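Local coordinates for selenium-binding protein (Sulfolobus tokodaii, PDB 2ECE) that is of unknown function but belongs to the selenium-binding protein family of beta-propellers and may bind selenium, at residues V323-I328 with Q384-S389; M252-R257 with F268-V273; Y396-L401 with A442-V447; R257-P262 with L330-L335. All coordinates share one frame; numbering follows the deposited sequence.

The four contacts lie in a beta-propeller of seven sheets. Interaction 2 joins two neighbouring strands within one blade, whereas interactions 1, 3 and 4 run between blades. Interactions 1 to 3 are wholly buried, interaction 1 nearest the centre of the chain; interaction 4 lies farther out and includes two partly exposed aspartates. R257 is shared by interactions 2 and 4 and also reaches D325 of interaction 1. Strands 386-388 and 394-398, used by interactions 1 and 3, are neighbours in one sheet. Backbone pairing and apolar packing dominate interaction 2, while carboxylates and hydroxyls that meet backbone groups or an amide carry much of the others.

Interaction 1 of 4, residues V323-I328 with Q384-S389; sequences VTDIDI and QMLEIS
The CG atoms of D325 (chi1 -169°) and D327 (chi1 -151°) both stand anti to their backbone N, which sends the two carboxylates across to 384-389. In this beta-propeller, strands 326-328 and 386-388 are the innermost strands of adjacent blades, nearly parallel, with side chains filling the gap between them. D325 OD2 accepts L386 N at 2.9 Å through its anti lone pair, and a water donates both to D325 OD2 (2.7 Å) and to L386 O. The bent side chain of M385 crosses the aspartate at about a right angle, setting CE 3.5 Å from D325 OD2, while D325 OD1 forms a salt bridge with R257. An alanine at D325 would remove the acceptor of L386 N and one of the anionic partners of R257, and would probably loosen the link between the blades. T324 OG1 donates to Q384 OE1 at 2.6 Å, approaching from above the amide carbonyl plane. Farther along, D327 OD2 lies 2.8 Å from E387 OE2, a closeness that probably raises the pKa of one of these acids. E387 OE1 is hydrogen-bonded to S455 OG, and E387 OE2 accepts I388 N at 2.8 Å.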
loop_
_atom_site.group_PDB
_atom_site.type_symbol
_atom_site.label_atom_id
_atom_site.label_comp_id
_atom_site.label_asym_id
_atom_site.label_seq_id
_atom_site.Cartn_x
_atom_site.Cartn_y
_atom_site.Cartn_z
ATOM N N VAL A 323 0.877 -4.359 12.422
ATOM C CA VAL A 323 1.612 -4.429 11.164
ATOM C C VAL A 323 0.593 -4.093 10.084
ATOM O O VAL A 323 -0.286 -4.902 9.784
ATOM C CB VAL A 323 2.183 -5.842 10.934
ATOM C CG1 VAL A 323 2.820 -5.935 9.547
ATOM C CG2 VAL A 323 3.232 -6.154 12.013
ATOM N N THR A 324 0.710 -2.893 9.515
ATOM C CA THR A 324 -0.226 -2.423 8.496
ATOM C C THR A 324 0.244 -2.492 7.038
ATOM O O THR A 324 -0.582 -2.475 6.124
ATOM C CB THR A 324 -0.649 -0.976 8.788
ATOM O OG1 THR A 324 0.519 -0.161 8.933
ATOM C CG2 THR A 324 -1.478 -0.906 10.067
ATOM N N ASP A 325 1.554 -2.548 6.812
ATOM C CA ASP A 325 2.069 -2.637 5.451
ATOM C C ASP A 325 3.252 -3.598 5.335
ATOM O O ASP A 325 3.989 -3.821 6.302
ATOM C CB ASP A 325 2.493 -1.252 4.935
ATOM C CG ASP A 325 2.781 -1.251 3.433
ATOM O OD1 ASP A 325 1.965 -1.816 2.686
ATOM O OD2 ASP A 325 3.804 -0.680 2.995
ATOM N N ILE A 326 3.407 -4.178 4.147
ATOM C CA ILE A 326 4.512 -5.087 3.851
ATOM C C ILE A 326 4.959 -4.805 2.421
ATOM O O ILE A 326 4.174 -4.309 1.602
ATOM C CB ILE A 326 4.109 -6.585 3.951
ATOM C CG1 ILE A 326 2.882 -6.864 3.081
ATOM C CG2 ILE A 326 3.865 -6.962 5.398
ATOM C CD1 ILE A 326 2.620 -8.346 2.839
ATOM N N ASP A 327 6.214 -5.116 2.124
ATOM C CA ASP A 327 6.743 -4.890 0.788
ATOM C C ASP A 327 7.949 -5.809 0.605
ATOM O O ASP A 327 8.726 -6.004 1.533
ATOM C CB ASP A 327 7.143 -3.422 0.639
ATOM C CG ASP A 327 7.021 -2.922 -0.787
ATOM O OD1 ASP A 327 6.335 -3.578 -1.598
ATOM O OD2 ASP A 327 7.599 -1.859 -1.095
ATOM N N ILE A 328 8.092 -6.370 -0.591
ATOM C CA ILE A 328 9.183 -7.296 -0.890
ATOM C C ILE A 328 10.183 -6.700 -1.876
ATOM O O ILE A 328 9.793 -6.073 -2.867
ATOM C CB ILE A 328 8.626 -8.601 -1.507
ATOM C CG1 ILE A 328 7.563 -9.202 -0.586
ATOM C CG2 ILE A 328 9.757 -9.590 -1.754
ATOM C CD1 ILE A 328 6.804 -10.353 -1.216
ATOM N N GLN A 384 4.290 3.369 8.638
ATOM C CA GLN A 384 3.081 2.793 8.071
ATOM C C GLN A 384 3.405 2.278 6.661
ATOM O O GLN A 384 3.843 1.139 6.491
ATOM C CB GLN A 384 1.982 3.851 8.062
ATOM C CG GLN A 384 0.566 3.319 8.104
ATOM C CD GLN A 384 0.198 2.530 6.859
ATOM O OE1 GLN A 384 0.489 1.338 6.754
ATOM N NE2 GLN A 384 -0.436 3.200 5.902
ATOM N N MET A 385 3.226 3.128 5.658
ATOM C CA MET A 385 3.522 2.721 4.292
ATOM C C MET A 385 5.023 2.671 4.064
ATOM O O MET A 385 5.776 3.478 4.609
ATOM C CB MET A 385 2.894 3.670 3.266
ATOM C CG MET A 385 1.408 3.463 3.044
ATOM S SD MET A 385 0.930 1.736 2.856
ATOM C CE MET A 385 1.577 1.352 1.214
ATOM N N LEU A 386 5.446 1.705 3.255
ATOM C CA LEU A 386 6.853 1.523 2.922
ATOM C C LEU A 386 6.982 1.401 1.414
ATOM O O LEU A 386 6.028 1.018 0.729
ATOM C CB LEU A 386 7.393 0.217 3.524
ATOM C CG LEU A 386 7.257 -0.086 5.014
ATOM C CD1 LEU A 386 7.642 -1.538 5.284
ATOM C CD2 LEU A 386 8.151 0.861 5.800
ATOM N N GLU A 387 8.152 1.738 0.893
ATOM C CA GLU A 387 8.398 1.549 -0.529
ATOM C C GLU A 387 9.889 1.319 -0.706
ATOM O O GLU A 387 10.703 1.959 -0.045
ATOM C CB GLU A 387 7.928 2.731 -1.362
ATOM C CG GLU A 387 7.807 2.329 -2.827
ATOM C CD GLU A 387 7.190 0.947 -2.976
ATOM O OE1 GLU A 387 5.949 0.833 -2.892
ATOM O OE2 GLU A 387 7.953 -0.039 -3.150
ATOM N N ILE A 388 10.239 0.389 -1.586
ATOM C CA ILE A 388 11.635 0.032 -1.802
ATOM C C ILE A 388 12.125 0.355 -3.202
ATOM O O ILE A 388 11.420 0.125 -4.186
ATOM C CB ILE A 388 11.843 -1.480 -1.592
ATOM C CG1 ILE A 388 11.065 -1.957 -0.365
ATOM C CG2 ILE A 388 13.328 -1.781 -1.436
ATOM C CD1 ILE A 388 10.830 -3.474 -0.337
ATOM N N SER A 389 13.345 0.875 -3.292
ATOM C CA SER A 389 13.927 1.185 -4.587
ATOM C C SER A 389 14.087 -0.144 -5.322
ATOM O O SER A 389 14.134 -1.203 -4.700
ATOM C CB SER A 389 15.294 1.852 -4.405
ATOM O OG SER A 389 16.143 1.041 -3.610
HETATM O O HOH W 1 4.271 -0.989 0.318
#

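Interaction 2 of 4, residues M252-R257 with F268-V273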
loop_
_atom_site.group_PDB
_atom_site.type_symbol
_atom_site.label_atom_id
_atom_site.label_comp_id
_atom_site.label_asym_id
_atom_site.label_seq_id
_atom_site.Cartn_x
_atom_site.Cartn_y
_atom_site.Cartn_z
ATOM N N MET A 252 -8.549 -8.116 9.725
ATOM C CA MET A 252 -7.932 -7.174 8.814
ATOM C C MET A 252 -6.847 -7.863 7.975
ATOM O O MET A 252 -5.656 -7.808 8.299
ATOM C CB MET A 252 -7.331 -6.002 9.595
ATOM C CG MET A 252 -8.355 -5.197 10.404
ATOM S SD MET A 252 -7.697 -3.675 11.116
ATOM C CE MET A 252 -8.733 -3.481 12.601
ATOM N N ALA A 253 -7.265 -8.385 6.824
ATOM C CA ALA A 253 -6.366 -9.045 5.886
ATOM C C ALA A 253 -6.074 -7.903 4.904
ATOM O O ALA A 253 -6.876 -7.682 3.984
ATOM C CB ALA A 253 -7.094 -10.205 5.191
ATOM N N LEU A 254 -4.945 -7.210 5.055
ATOM C CA LEU A 254 -4.646 -6.074 4.227
ATOM C C LEU A 254 -3.831 -6.382 2.935
ATOM O O LEU A 254 -4.407 -6.730 1.895
ATOM C CB LEU A 254 -3.946 -4.960 5.144
ATOM C CG LEU A 254 -4.924 -4.539 6.277
ATOM C CD1 LEU A 254 -4.391 -3.248 6.834
ATOM C CD2 LEU A 254 -6.380 -4.328 5.808
ATOM N N GLU A 255 -2.583 -5.858 2.964
ATOM C CA GLU A 255 -1.650 -5.860 1.841
ATOM C C GLU A 255 -1.185 -7.154 1.253
ATOM O O GLU A 255 -0.597 -8.006 1.948
ATOM C CB GLU A 255 -0.410 -4.989 2.183
ATOM C CG GLU A 255 -0.680 -3.537 2.598
ATOM C CD GLU A 255 -1.272 -2.670 1.492
ATOM O OE1 GLU A 255 -0.950 -2.900 0.312
ATOM O OE2 GLU A 255 -2.047 -1.739 1.805
ATOM N N LEU A 256 -1.405 -7.282 -0.054
ATOM C CA LEU A 256 -1.083 -8.516 -0.783
ATOM C C LEU A 256 0.178 -8.363 -1.589
ATOM O O LEU A 256 0.266 -7.459 -2.423
ATOM C CB LEU A 256 -2.238 -8.912 -1.727
ATOM C CG LEU A 256 -3.433 -9.605 -1.076
ATOM C CD1 LEU A 256 -4.653 -9.523 -1.975
ATOM C CD2 LEU A 256 -3.060 -11.049 -0.782
ATOM N N ARG A 257 1.156 -9.233 -1.364
ATOM C CA ARG A 257 2.410 -9.104 -2.087
ATOM C C ARG A 257 2.918 -10.402 -2.704
ATOM O O ARG A 257 3.580 -11.201 -2.044
ATOM C CB ARG A 257 3.493 -8.532 -1.164
ATOM C CG ARG A 257 3.191 -7.138 -0.607
ATOM C CD ARG A 257 3.267 -6.038 -1.681
ATOM N NE ARG A 257 3.111 -4.704 -1.090
ATOM C CZ ARG A 257 1.945 -4.140 -0.786
ATOM N NH1 ARG A 257 0.807 -4.775 -1.026
ATOM N NH2 ARG A 257 1.920 -2.947 -0.210
ATOM N N PHE A 268 2.899 -12.927 0.133
ATOM C CA PHE A 268 2.558 -12.696 1.535
ATOM C C PHE A 268 1.375 -11.757 1.731
ATOM O O PHE A 268 0.912 -11.096 0.791
ATOM C CB PHE A 268 3.754 -12.101 2.287
ATOM C CG PHE A 268 4.987 -12.965 2.260
ATOM C CD1 PHE A 268 5.867 -12.915 1.182
ATOM C CD2 PHE A 268 5.267 -13.829 3.320
ATOM C CE1 PHE A 268 7.016 -13.716 1.158
ATOM C CE2 PHE A 268 6.412 -14.636 3.310
ATOM C CZ PHE A 268 7.287 -14.578 2.225
ATOM N N ILE A 269 0.891 -11.726 2.971
ATOM C CA ILE A 269 -0.196 -10.843 3.377
ATOM C C ILE A 269 -0.120 -10.679 4.889
ATOM O O ILE A 269 0.241 -11.615 5.614
ATOM C CB ILE A 269 -1.599 -11.380 3.002
ATOM C CG1 ILE A 269 -2.654 -10.324 3.360
ATOM C CG2 ILE A 269 -1.899 -12.668 3.747
ATOM C CD1 ILE A 269 -4.068 -10.660 2.895
ATOM N N ASN A 270 -0.439 -9.479 5.355
ATOM C CA ASN A 270 -0.415 -9.194 6.777
ATOM C C ASN A 270 -1.814 -9.196 7.390
ATOM O O ASN A 270 -2.775 -8.695 6.790
ATOM C CB ASN A 270 0.256 -7.836 7.029
ATOM C CG ASN A 270 -0.451 -6.678 6.315
ATOM O OD1 ASN A 270 -0.689 -6.725 5.106
ATOM N ND2 ASN A 270 -0.770 -5.630 7.062
ATOM N N MET A 271 -1.920 -9.805 8.566
ATOM C CA MET A 271 -3.158 -9.832 9.332
ATOM C C MET A 271 -2.801 -8.873 10.449
ATOM O O MET A 271 -1.902 -9.151 11.242
ATOM C CB MET A 271 -3.438 -11.226 9.900
ATOM C CG MET A 271 -3.974 -12.222 8.890
ATOM S SD MET A 271 -5.336 -11.568 7.868
ATOM C CE MET A 271 -6.584 -11.228 9.094
ATOM N N VAL A 272 -3.490 -7.737 10.503
ATOM C CA VAL A 272 -3.187 -6.706 11.491
ATOM C C VAL A 272 -3.334 -7.039 12.975
ATOM O O VAL A 272 -2.432 -6.751 13.764
ATOM C CB VAL A 272 -4.001 -5.416 11.213
ATOM C CG1 VAL A 272 -3.638 -4.339 12.233
ATOM C CG2 VAL A 272 -3.715 -4.917 9.798
ATOM N N VAL A 273 -4.448 -7.639 13.368
ATOM C CA VAL A 273 -4.639 -7.908 14.784
ATOM C C VAL A 273 -5.389 -9.192 15.120
ATOM O O VAL A 273 -6.360 -9.563 14.457
ATOM C CB VAL A 273 -5.351 -6.708 15.447
ATOM C CG1 VAL A 273 -6.651 -6.422 14.724
ATOM C CG2 VAL A 273 -5.605 -6.984 16.923
#
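E255 OE1 is gripped by two nitrogens of one guanidinium, R257 NH1 and NH2, each at 2.9 Å. The grip is end-on, with the oxygen in the guanidinium plane; NH1 meets the anti lone pair, whereas NH2 comes from 48° above the carboxylate plane. A third bond, R257 NH1 to L256 O at 3.1 Å, further fixes the rotation of the arginine head, and H75 NE2 is hydrogen-bonded to the other carboxylate oxygen, E255 OE2. D192 OD2 comes close to E255 OE1 as a like charge, so the arginine probably offsets the repulsion. These residues sit on a beta hairpin formed by the innermost strand of a propeller blade, 250-258, and its antiparallel neighbour, 266-274. R257 and F268 are a hydrogen-bonded pair, with R257 N 2.9 Å from F268 O and the reciprocal bond from F268 N to R257 O. Between this pair and A253-M271 the first strand has an extra residue, a beta bulge in which L254 and E255 face N270. L254 N still donates to N270 O, and N270 ND2 reaches V323 O outside the hairpin. On the face carrying A253, L256, I269 and M271, I269 CD1 touches A253 CB and L256 CD2, both at 3.8 Å. L254 CD1 presses on V272 CG2 at 3.5 Å, tighter than usual van der Waals contact.

Interaction 3 of 4, residues Y396-L401 with A442-V447; sequences YVTNSL and ARSHQV
T398 OG1 donates to H445 O at 2.6 Å, reaching the carbonyl from above its plane, and S400 N donates to S444 O at 3.2 Å, almost along the C=O axis. These two bonds join neighbouring blades of the propeller: strand 394-398 lies second in its sheet, whereas 443-449, near the C-terminus, completes the sheet of the N-terminal strands 27-33, 44-49 and 60-65, the ring closure often called Velcro in this fold. T398 holds OG1 between its backbone N and carbonyl carbon (chi1 58°), so that CG2 can pack on V447 CG2 at 3.7 Å while CB rests 3.3 Å from S444 OG. A valine at T398 would remove the hydroxyl that donates to H445 O and would probably weaken the hold between the two blades. The S400 side chain lies along R443, with CB to CB at 3.7 Å, and its OG is hydrogen-bonded to D406, which also forms a salt bridge with R443 NH1; R443 NH2 is hydrogen-bonded to N407 OD1. Further out, S444 OG is tied to W417 O and S400 O to Q384 NE2. The H445 ring, with CG anti to the backbone N, turns its edge to L401, whose O lies near the ring plane 3.1 Å from CE1. One water bridges the two segments, 2.7 Å from S400 OG and 2.5 Å from H445 ND1.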
loop_
_atom_site.group_PDB
_atom_site.type_symbol
_atom_site.label_atom_id
_atom_site.label_comp_id
_atom_site.label_asym_id
_atom_site.label_seq_id
_atom_site.Cartn_x
_atom_site.Cartn_y
_atom_site.Cartn_z
ATOM N N TYR A 396 11.761 3.798 1.717
ATOM C CA TYR A 396 11.145 5.060 2.092
ATOM C C TYR A 396 9.990 4.740 3.035
ATOM O O TYR A 396 9.276 3.758 2.840
ATOM C CB TYR A 396 10.677 5.789 0.839
ATOM C CG TYR A 396 11.828 6.165 -0.074
ATOM C CD1 TYR A 396 12.556 7.335 0.137
ATOM C CD2 TYR A 396 12.224 5.324 -1.121
ATOM C CE1 TYR A 396 13.648 7.661 -0.669
ATOM C CE2 TYR A 396 13.319 5.644 -1.934
ATOM C CZ TYR A 396 14.022 6.812 -1.702
ATOM O OH TYR A 396 15.083 7.149 -2.515
ATOM N N VAL A 397 9.811 5.572 4.056
ATOM C CA VAL A 397 8.785 5.333 5.063
ATOM C C VAL A 397 7.934 6.561 5.390
ATOM O O VAL A 397 8.478 7.645 5.612
ATOM C CB VAL A 397 9.444 4.872 6.385
ATOM C CG1 VAL A 397 8.386 4.360 7.348
ATOM C CG2 VAL A 397 10.510 3.810 6.104
ATOM N N THR A 398 6.609 6.398 5.402
ATOM C CA THR A 398 5.703 7.491 5.778
ATOM C C THR A 398 4.915 7.005 7.006
ATOM O O THR A 398 5.019 5.833 7.374
ATOM C CB THR A 398 4.759 7.918 4.634
ATOM O OG1 THR A 398 3.977 6.798 4.197
ATOM C CG2 THR A 398 5.577 8.495 3.477
ATOM N N ASN A 399 4.097 7.862 7.611
ATOM C CA ASN A 399 3.462 7.480 8.880
ATOM C C ASN A 399 1.959 7.528 9.122
ATOM O O ASN A 399 1.518 7.259 10.244
ATOM C CB ASN A 399 4.134 8.290 9.987
ATOM C CG ASN A 399 3.926 9.785 9.810
ATOM O OD1 ASN A 399 3.880 10.286 8.680
ATOM N ND2 ASN A 399 3.802 10.506 10.921
ATOM N N SER A 400 1.169 7.870 8.113
ATOM C CA SER A 400 -0.271 7.940 8.297
ATOM C C SER A 400 -0.986 6.694 7.775
ATOM O O SER A 400 -0.609 6.144 6.746
ATOM C CB SER A 400 -0.817 9.184 7.601
ATOM O OG SER A 400 -2.229 9.202 7.656
ATOM N N LEU A 401 -2.026 6.265 8.490
ATOM C CA LEU A 401 -2.798 5.086 8.107
ATOM C C LEU A 401 -4.140 5.487 7.497
ATOM O O LEU A 401 -4.465 5.118 6.369
ATOM C CB LEU A 401 -3.042 4.185 9.330
ATOM C CG LEU A 401 -3.901 2.929 9.109
ATOM C CD1 LEU A 401 -3.203 1.996 8.128
ATOM C CD2 LEU A 401 -4.145 2.217 10.437
ATOM N N ALA A 442 0.359 18.424 7.149
ATOM C CA ALA A 442 -0.203 17.436 6.229
ATOM C C ALA A 442 0.334 16.059 6.618
ATOM O O ALA A 442 1.403 15.964 7.217
ATOM C CB ALA A 442 0.195 17.766 4.791
ATOM N N ARG A 443 -0.410 15.004 6.284
ATOM C CA ARG A 443 0.003 13.640 6.602
ATOM C C ARG A 443 0.422 12.942 5.309
ATOM O O ARG A 443 -0.097 13.258 4.239
ATOM C CB ARG A 443 -1.148 12.882 7.276
ATOM C CG ARG A 443 -1.593 13.527 8.587
ATOM C CD ARG A 443 -2.767 12.808 9.235
ATOM N NE ARG A 443 -3.197 13.504 10.446
ATOM C CZ ARG A 443 -4.254 13.163 11.175
ATOM N NH1 ARG A 443 -4.998 12.125 10.826
ATOM N NH2 ARG A 443 -4.573 13.869 12.251
ATOM N N SER A 444 1.351 11.992 5.407
ATOM C CA SER A 444 1.846 11.297 4.219
ATOM C C SER A 444 1.457 9.823 4.147
ATOM O O SER A 444 1.389 9.136 5.166
ATOM C CB SER A 444 3.369 11.440 4.143
ATOM O OG SER A 444 3.978 11.065 5.373
ATOM N N HIS A 445 1.192 9.343 2.932
ATOM C CA HIS A 445 0.814 7.948 2.755
ATOM C C HIS A 445 1.683 7.222 1.718
ATOM O O HIS A 445 2.909 7.161 1.856
ATOM C CB HIS A 445 -0.672 7.834 2.381
ATOM C CG HIS A 445 -1.299 6.543 2.814
ATOM N ND1 HIS A 445 -1.922 6.395 4.035
ATOM C CD2 HIS A 445 -1.318 5.320 2.232
ATOM C CE1 HIS A 445 -2.296 5.137 4.189
ATOM N NE2 HIS A 445 -1.940 4.463 3.110
ATOM N N GLN A 446 1.070 6.682 0.672
ATOM C CA GLN A 446 1.853 5.923 -0.305
ATOM C C GLN A 446 2.893 6.709 -1.086
ATOM O O GLN A 446 2.704 7.877 -1.417
ATOM C CB GLN A 446 0.940 5.186 -1.283
ATOM C CG GLN A 446 1.700 4.164 -2.134
ATOM C CD GLN A 446 0.793 3.113 -2.720
ATOM O OE1 GLN A 446 -0.205 3.431 -3.376
ATOM N NE2 GLN A 446 1.131 1.850 -2.495
ATOM N N VAL A 447 4.001 6.039 -1.375
ATOM C CA VAL A 447 5.100 6.632 -2.119
ATOM C C VAL A 447 5.315 5.872 -3.422
ATOM O O VAL A 447 5.319 4.644 -3.432
ATOM C CB VAL A 447 6.410 6.580 -1.284
ATOM C CG1 VAL A 447 7.596 7.044 -2.116
ATOM C CG2 VAL A 447 6.267 7.456 -0.049
HETATM O O HOH W 2 -3.014 8.202 5.303
#

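Interaction 4 of 4, residues R257-P262 with L330-L335; sequences RPLHDP and LDDKFL
Both oxygens of a single carboxylate, that of D332, take successive backbone N-H groups from another blade. Each uses its syn lone pair: OD1 accepts H260 N at 2.8 Å and OD2 accepts D261 N at 3.1 Å, with nearly straight bonds (163° and 157°). The contact joins two adjacent blades of the beta-propeller, where the chain leaving the innermost strand 250-258 meets the hairpin turn between strands 326-328 and 334-339. D332 sits in that turn with a positive phi of 60°, a left-handed backbone conformation. Just beside it, D331 OD1 accepts K333 N in an Asx turn. The two N-H groups would probably stabilise the negative charge of D332, which is partly exposed. L259 flanks the carboxylate, its CB 3.7 Å from D332 OD1. The H260 ring is nearly parallel to the carboxylate plane but offset from it, with CD2 3.2 Å from D332 OD1, and NE2 is hydrogen-bonded to I328 O on the innermost strand of the second blade, which holds the ring in place. Helix 16-20 adds P16 against H260 and M20 against L330. Over one face of the imidazole, L330 CD1 makes a CH-pi contact, 4.1 Å from the centroid of the H260 ring.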
loop_
_atom_site.group_PDB
_atom_site.type_symbol
_atom_site.label_atom_id
_atom_site.label_comp_id
_atom_site.label_asym_id
_atom_site.label_seq_id
_atom_site.Cartn_x
_atom_site.Cartn_y
_atom_site.Cartn_z
ATOM N N ARG A 257 1.156 -9.233 -1.364
ATOM C CA ARG A 257 2.410 -9.104 -2.087
ATOM C C ARG A 257 2.918 -10.402 -2.704
ATOM O O ARG A 257 3.580 -11.201 -2.044
ATOM C CB ARG A 257 3.493 -8.532 -1.164
ATOM C CG ARG A 257 3.191 -7.138 -0.607
ATOM C CD ARG A 257 3.267 -6.038 -1.681
ATOM N NE ARG A 257 3.111 -4.704 -1.090
ATOM C CZ ARG A 257 1.945 -4.140 -0.786
ATOM N NH1 ARG A 257 0.807 -4.775 -1.026
ATOM N NH2 ARG A 257 1.920 -2.947 -0.210
ATOM N N PRO A 258 2.579 -10.642 -3.978
ATOM C CA PRO A 258 3.028 -11.853 -4.675
ATOM C C PRO A 258 4.550 -11.714 -4.816
ATOM O O PRO A 258 5.062 -10.590 -4.808
ATOM C CB PRO A 258 2.357 -11.734 -6.048
ATOM C CG PRO A 258 1.139 -10.877 -5.783
ATOM C CD PRO A 258 1.667 -9.845 -4.820
ATOM N N LEU A 259 5.284 -12.821 -4.925
ATOM C CA LEU A 259 6.719 -12.675 -5.135
ATOM C C LEU A 259 6.815 -12.065 -6.538
ATOM O O LEU A 259 5.914 -12.249 -7.366
ATOM C CB LEU A 259 7.447 -14.024 -5.085
ATOM C CG LEU A 259 7.618 -14.665 -3.702
ATOM C CD1 LEU A 259 8.697 -15.747 -3.781
ATOM C CD2 LEU A 259 8.015 -13.623 -2.679
ATOM N N HIS A 260 7.885 -11.328 -6.801
ATOM C CA HIS A 260 8.047 -10.675 -8.094
ATOM C C HIS A 260 8.306 -11.633 -9.260
ATOM O O HIS A 260 7.878 -11.377 -10.391
ATOM C CB HIS A 260 9.152 -9.628 -7.985
ATOM C CG HIS A 260 8.875 -8.576 -6.950
ATOM N ND1 HIS A 260 7.977 -7.548 -7.150
ATOM C CD2 HIS A 260 9.341 -8.427 -5.689
ATOM C CE1 HIS A 260 7.901 -6.812 -6.055
ATOM N NE2 HIS A 260 8.719 -7.324 -5.153
ATOM N N ASP A 261 8.999 -12.731 -8.975
ATOM C CA ASP A 261 9.317 -13.754 -9.978
ATOM C C ASP A 261 7.998 -14.446 -10.315
ATOM O O ASP A 261 7.450 -15.167 -9.484
ATOM C CB ASP A 261 10.287 -14.768 -9.373
ATOM C CG ASP A 261 10.768 -15.810 -10.376
ATOM O OD1 ASP A 261 10.098 -16.043 -11.404
ATOM O OD2 ASP A 261 11.828 -16.412 -10.113
ATOM N N PRO A 262 7.483 -14.257 -11.541
ATOM C CA PRO A 262 6.214 -14.886 -11.921
ATOM C C PRO A 262 6.184 -16.412 -11.967
ATOM O O PRO A 262 5.106 -17.005 -12.077
ATOM C CB PRO A 262 5.917 -14.255 -13.280
ATOM C CG PRO A 262 7.284 -14.110 -13.866
ATOM C CD PRO A 262 8.078 -13.550 -12.691
ATOM N N LEU A 330 12.795 -6.509 -4.962
ATOM C CA LEU A 330 12.703 -7.136 -6.283
ATOM C C LEU A 330 13.349 -8.516 -6.440
ATOM O O LEU A 330 12.884 -9.322 -7.240
ATOM C CB LEU A 330 13.269 -6.198 -7.353
ATOM C CG LEU A 330 12.312 -5.180 -7.979
ATOM C CD1 LEU A 330 11.237 -5.912 -8.759
ATOM C CD2 LEU A 330 11.685 -4.316 -6.894
ATOM N N ASP A 331 14.419 -8.786 -5.702
ATOM C CA ASP A 331 15.093 -10.082 -5.794
ATOM C C ASP A 331 14.366 -11.128 -4.958
ATOM O O ASP A 331 14.808 -12.267 -4.847
ATOM C CB ASP A 331 16.542 -9.963 -5.315
ATOM C CG ASP A 331 16.646 -9.319 -3.945
ATOM O OD1 ASP A 331 15.614 -9.252 -3.239
ATOM O OD2 ASP A 331 17.756 -8.886 -3.570
ATOM N N ASP A 332 13.243 -10.730 -4.369
ATOM C CA ASP A 332 12.450 -11.630 -3.542
ATOM C C ASP A 332 13.222 -12.160 -2.345
ATOM O O ASP A 332 12.848 -13.178 -1.760
ATOM C CB ASP A 332 11.932 -12.816 -4.371
ATOM C CG ASP A 332 10.841 -12.415 -5.352
ATOM O OD1 ASP A 332 10.080 -11.473 -5.042
ATOM O OD2 ASP A 332 10.730 -13.051 -6.422
ATOM N N LYS A 333 14.288 -11.465 -1.962
ATOM C CA LYS A 333 15.103 -11.909 -0.837
ATOM C C LYS A 333 14.651 -11.353 0.512
ATOM O O LYS A 333 14.776 -12.024 1.538
ATOM C CB LYS A 333 16.572 -11.539 -1.083
ATOM C CG LYS A 333 17.550 -12.127 -0.081
ATOM C CD LYS A 333 18.977 -11.667 -0.358
ATOM C CE LYS A 333 19.959 -12.355 0.580
ATOM N NZ LYS A 333 21.363 -11.874 0.382
ATOM N N PHE A 334 14.106 -10.137 0.520
ATOM C CA PHE A 334 13.682 -9.520 1.777
ATOM C C PHE A 334 12.216 -9.099 1.854
ATOM O O PHE A 334 11.626 -8.651 0.869
ATOM C CB PHE A 334 14.575 -8.315 2.082
ATOM C CG PHE A 334 16.014 -8.680 2.362
ATOM C CD1 PHE A 334 16.358 -9.343 3.536
ATOM C CD2 PHE A 334 17.016 -8.380 1.444
ATOM C CE1 PHE A 334 17.683 -9.705 3.795
ATOM C CE2 PHE A 334 18.351 -8.741 1.694
ATOM C CZ PHE A 334 18.679 -9.403 2.871
ATOM N N LEU A 335 11.647 -9.250 3.045
ATOM C CA LEU A 335 10.261 -8.897 3.323
ATOM C C LEU A 335 10.361 -7.787 4.374
ATOM O O LEU A 335 10.984 -7.977 5.418
ATOM C CB LEU A 335 9.532 -10.121 3.896
ATOM C CG LEU A 335 8.019 -10.353 3.757
ATOM C CD1 LEU A 335 7.487 -10.900 5.077
ATOM C CD2 LEU A 335 7.295 -9.076 3.376
#